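Probable enoyl-CoA hydratase/isomerase (Pseudomonas aeruginosa PAO1, PDB 5YLO) probably shifts the double bond of enoyl-CoA substrates from the Delta3 to the Delta2 position, a step in the metabolism of unsaturated fatty acids. Local coordinates at residues 18-23 with 61-66; 101-106 with 212-217. All blocks are in the same frame, centred on the assembly; numbering follows the deposited sequence.

From the N terminus, the chain forms strand 15-20, passes through helix 31-46 and strand 52-56, and returns beside its starting strand at residues 61-66. There contact 1 closes a loop of 37 residues. Contact 2 opens only later, at residues 101-106, and closes 105 residues further on, when helix 207-220 comes back to the start of strand 103-107. The two loops therefore follow in series, neither nested nor crossed, with their centres about 22 Å apart on opposite sides of the chain's centre. Both reach the same six-stranded sheet, and they meet where Phe62 CD1 lies 3.4 Å from Ala106 O.

Contact 1 (18-23 with 61-66)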
# COMPACT_ATOMS: atom_id res chain seq x y z
N LEU A 18 -23.89 -5.03 16.67
CA LEU A 18 -24.12 -3.64 17.04
C LEU A 18 -24.68 -2.93 15.82
O LEU A 18 -23.95 -2.68 14.85
CB LEU A 18 -22.83 -2.98 17.52
CG LEU A 18 -21.98 -3.81 18.50
CD1 LEU A 18 -20.77 -3.03 18.97
CD2 LEU A 18 -22.81 -4.28 19.68
N VAL A 19 -25.96 -2.61 15.86
CA VAL A 19 -26.65 -1.99 14.73
C VAL A 19 -27.02 -0.57 15.10
O VAL A 19 -27.71 -0.34 16.11
CB VAL A 19 -27.90 -2.79 14.33
CG1 VAL A 19 -28.49 -2.24 13.04
CG2 VAL A 19 -27.57 -4.27 14.18
N LEU A 20 -26.55 0.39 14.31
CA LEU A 20 -27.07 1.75 14.39
C LEU A 20 -28.57 1.72 14.17
O LEU A 20 -29.06 1.06 13.24
CB LEU A 20 -26.38 2.65 13.36
CG LEU A 20 -25.04 3.31 13.70
CD1 LEU A 20 -24.01 2.30 14.18
CD2 LEU A 20 -24.51 4.06 12.49
N ASN A 21 -29.32 2.43 15.02
CA ASN A 21 -30.78 2.35 14.99
C ASN A 21 -31.38 3.75 15.05
O ASN A 21 -32.07 4.13 15.99
CB ASN A 21 -31.32 1.49 16.12
CG ASN A 21 -32.74 1.04 15.87
OD1 ASN A 21 -33.18 0.02 16.60
ND2 ASN A 21 -33.45 1.60 15.03
N ARG A 22 -31.13 4.54 14.00
CA ARG A 22 -31.88 5.76 13.72
C ARG A 22 -32.20 5.76 12.24
O ARG A 22 -31.70 6.60 11.48
CB ARG A 22 -31.11 7.01 14.14
CG ARG A 22 -30.94 7.14 15.65
CD ARG A 22 -31.04 8.60 16.08
NE ARG A 22 -29.94 9.40 15.56
CZ ARG A 22 -30.02 10.70 15.30
NH1 ARG A 22 -31.16 11.34 15.51
NH2 ARG A 22 -28.97 11.35 14.82
N PRO A 23 -33.03 4.82 11.78
CA PRO A 23 -33.25 4.67 10.33
C PRO A 23 -33.89 5.89 9.70
O PRO A 23 -33.66 6.15 8.51
CB PRO A 23 -34.15 3.43 10.23
CG PRO A 23 -34.13 2.79 11.59
CD PRO A 23 -33.89 3.90 12.55
N SER A 61 -29.86 2.60 4.74
CA SER A 61 -28.53 3.20 4.76
C SER A 61 -27.73 2.69 5.95
O SER A 61 -28.29 2.45 7.03
CB SER A 61 -28.63 4.72 4.81
OG SER A 61 -29.35 5.21 3.69
N PHE A 62 -26.43 2.52 5.75
CA PHE A 62 -25.53 2.16 6.84
C PHE A 62 -25.34 3.34 7.79
O PHE A 62 -25.61 3.24 8.99
CB PHE A 62 -24.19 1.68 6.29
CG PHE A 62 -23.15 1.43 7.34
CD1 PHE A 62 -23.18 0.28 8.12
CD2 PHE A 62 -22.12 2.34 7.55
CE1 PHE A 62 -22.22 0.05 9.09
CE2 PHE A 62 -21.15 2.11 8.51
CZ PHE A 62 -21.20 0.97 9.28
N CYS A 63 -24.88 4.47 7.26
CA CYS A 63 -24.71 5.68 8.06
C CYS A 63 -24.45 6.90 7.18
O CYS A 63 -23.49 6.93 6.41
CB CYS A 63 -23.55 5.51 9.05
SG CYS A 63 -23.33 6.95 10.11
N ALA A 64 -25.30 7.92 7.32
CA ALA A 64 -25.20 9.13 6.53
C ALA A 64 -24.21 10.15 7.09
O ALA A 64 -24.07 11.23 6.51
CB ALA A 64 -26.58 9.79 6.40
N GLY A 65 -23.52 9.84 8.19
CA GLY A 65 -22.51 10.75 8.72
C GLY A 65 -22.94 11.53 9.95
O GLY A 65 -23.82 11.09 10.69
N ALA A 66 -22.33 12.69 10.17
CA ALA A 66 -22.65 13.49 11.34
C ALA A 66 -24.07 14.05 11.25
O ALA A 66 -24.53 14.44 10.17
CB ALA A 66 -21.66 14.64 11.49
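Leu20, the last residue of strand 15-20, meets Phe62 and Cys63 through a single methyl group, a compact example of how an apolar tip can join a strand to a loop. The side chain starts at CB, and the bond to it heads toward residues 61-66, but neither CB nor CG makes a close contact with them. CG lies anti to the carbonyl carbon (chi1 -85°). Beyond it the two methyls diverge: CD2 continues the line of the side chain away from CA, whereas CD1 turns aside and does not touch the loop. Leu20 CD2 sits 3.8 Å from Phe62 O, a van der Waals approach to a peptide oxygen. Leu20 CD2 also lies alongside the CB-SG bond of Cys63, 3.9 Å from both Cys63 CB and Cys63 SG. Leu7 and Leu55 of the neighbouring strands and Leu37 of helix 31-46 also touch the Leu20 side chain.

The thiol has a second role within the loop. With SG anti to its backbone N (chi1 -178°), Cys63 accepts a hydrogen bond from Gly65 N at 3.5 Å, and the N-H points almost straight at the sulfur (160°). Gly65 adopts backbone angles at which a CB would press on the carbonyl O of Ala64, so the turn is one suited to glycine. Polar links flank the apolar one: Leu20 O is hydrogen-bonded to Ser58 OG, and Arg22 NH2 forms salt bridges with Asp30 and Asp67. The sequence Ser-Phe-Cys-Ala-Gly-Ala belongs to the loop that, in enzymes of the crotonase family, supplies a backbone N-H to the oxyanion hole for the thioester carbonyl. Contact 1 thus joins that probable active-site loop to the beta-alpha-beta unit of the crotonase fold.

Contact 2 (101-106 with 212-217); sequences KPTVAA and QTKRLL
Where strand 103-107 of the central sheet begins, Lys101 and Thr103 receive the side chain of Lys214 from helix 207-220, a helix-to-strand contact built on one long lysine. CG of Lys214 is anti to the backbone N (chi1 -175°), and every later bond is also extended, so the chain runs out from the helix at nearly its full length. Its ammonium end does the touching. Lys214 NZ stands 3.4 Å from Thr103 CG2, with the two side chains crossing at about a right angle, and 3.5 Å from Lys101 O, a polar approach that is not a hydrogen bond.

The real grip on the charge comes from just beyond the two segments: NZ forms a salt bridge with Asp123 OD2 and a hydrogen bond with Leu99 O. That same carboxylate oxygen accepts a weak hydrogen bond from Thr103 N, so Asp123 links the lysine to the backbone of the strand it reaches. The nearby carboxylate of Asp123 probably favours the charged form of this buried lysine. On the helix, Thr213 OG1 is hydrogen-bonded to Asp145 and Tyr142 of a neighbouring subunit. Adjacent residues of one helix thus serve two purposes, the sheet inside and the subunit interface, in keeping with the C-terminal helical region of a trimeric crotonase-fold enzyme.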
# COMPACT_ATOMS: atom_id res chain seq x y z
N LYS A 101 -11.04 -7.60 19.41
CA LYS A 101 -11.82 -8.65 18.78
C LYS A 101 -11.90 -8.41 17.27
O LYS A 101 -11.79 -7.26 16.81
CB LYS A 101 -13.24 -8.71 19.36
CG LYS A 101 -13.30 -8.66 20.88
CD LYS A 101 -13.04 -10.01 21.52
CE LYS A 101 -13.36 -9.95 23.01
NZ LYS A 101 -13.21 -11.26 23.71
N PRO A 102 -12.08 -9.45 16.47
CA PRO A 102 -12.30 -9.24 15.04
C PRO A 102 -13.60 -8.49 14.80
O PRO A 102 -14.65 -8.84 15.35
CB PRO A 102 -12.35 -10.66 14.47
CG PRO A 102 -11.68 -11.52 15.50
CD PRO A 102 -12.02 -10.88 16.82
N THR A 103 -13.53 -7.44 13.99
CA THR A 103 -14.67 -6.58 13.73
C THR A 103 -15.02 -6.62 12.24
O THR A 103 -14.13 -6.61 11.39
CB THR A 103 -14.40 -5.14 14.18
OG1 THR A 103 -15.29 -4.24 13.50
CG2 THR A 103 -12.97 -4.74 13.89
N VAL A 104 -16.32 -6.70 11.95
CA VAL A 104 -16.83 -6.73 10.59
C VAL A 104 -17.86 -5.62 10.44
O VAL A 104 -18.72 -5.43 11.31
CB VAL A 104 -17.46 -8.09 10.23
CG1 VAL A 104 -17.85 -8.13 8.76
CG2 VAL A 104 -16.51 -9.23 10.57
N ALA A 105 -17.78 -4.88 9.33
CA ALA A 105 -18.72 -3.81 9.02
C ALA A 105 -19.65 -4.29 7.92
O ALA A 105 -19.20 -4.60 6.81
CB ALA A 105 -17.99 -2.54 8.59
N ALA A 106 -20.94 -4.36 8.23
CA ALA A 106 -21.97 -4.78 7.27
C ALA A 106 -22.56 -3.53 6.65
O ALA A 106 -23.50 -2.93 7.17
CB ALA A 106 -23.03 -5.63 7.95
N GLN A 212 -3.45 -10.64 19.56
CA GLN A 212 -2.01 -10.39 19.45
C GLN A 212 -1.62 -10.09 18.01
O GLN A 212 -0.81 -9.19 17.75
CB GLN A 212 -1.22 -11.58 19.98
CG GLN A 212 -1.37 -11.80 21.47
CD GLN A 212 -0.56 -12.99 21.96
OE1 GLN A 212 -0.69 -14.10 21.45
NE2 GLN A 212 0.29 -12.76 22.95
N THR A 213 -2.19 -10.84 17.06
CA THR A 213 -1.89 -10.60 15.65
C THR A 213 -2.37 -9.22 15.21
O THR A 213 -1.66 -8.52 14.47
CB THR A 213 -2.53 -11.69 14.78
OG1 THR A 213 -1.81 -12.92 14.96
CG2 THR A 213 -2.50 -11.30 13.31
N LYS A 214 -3.56 -8.81 15.65
CA LYS A 214 -4.07 -7.50 15.26
C LYS A 214 -3.21 -6.38 15.82
O LYS A 214 -3.02 -5.34 15.17
CB LYS A 214 -5.53 -7.36 15.72
CG LYS A 214 -6.19 -6.07 15.25
CD LYS A 214 -7.69 -6.09 15.51
CE LYS A 214 -8.32 -4.75 15.16
NZ LYS A 214 -9.81 -4.79 15.26
N ARG A 215 -2.66 -6.56 17.03
CA ARG A 215 -1.74 -5.57 17.58
C ARG A 215 -0.42 -5.55 16.81
O ARG A 215 0.18 -4.48 16.66
CB ARG A 215 -1.49 -5.85 19.06
CG ARG A 215 -2.51 -5.24 20.00
CD ARG A 215 -2.09 -5.45 21.45
NE ARG A 215 -2.38 -6.80 21.93
CZ ARG A 215 -3.25 -7.08 22.89
NH1 ARG A 215 -3.90 -6.10 23.51
NH2 ARG A 215 -3.45 -8.34 23.26
N LEU A 216 0.04 -6.70 16.33
CA LEU A 216 1.29 -6.74 15.59
C LEU A 216 1.14 -6.10 14.22
O LEU A 216 2.05 -5.39 13.76
CB LEU A 216 1.78 -8.19 15.46
CG LEU A 216 2.35 -8.81 16.73
CD1 LEU A 216 2.50 -10.31 16.56
CD2 LEU A 216 3.69 -8.18 17.09
N LEU A 217 0.02 -6.36 13.54
CA LEU A 217 -0.24 -5.70 12.26
C LEU A 217 -0.19 -4.19 12.41
O LEU A 217 0.45 -3.50 11.61
CB LEU A 217 -1.61 -6.13 11.72
CG LEU A 217 -1.82 -7.57 11.25
CD1 LEU A 217 -3.30 -7.89 11.22
CD2 LEU A 217 -1.21 -7.75 9.87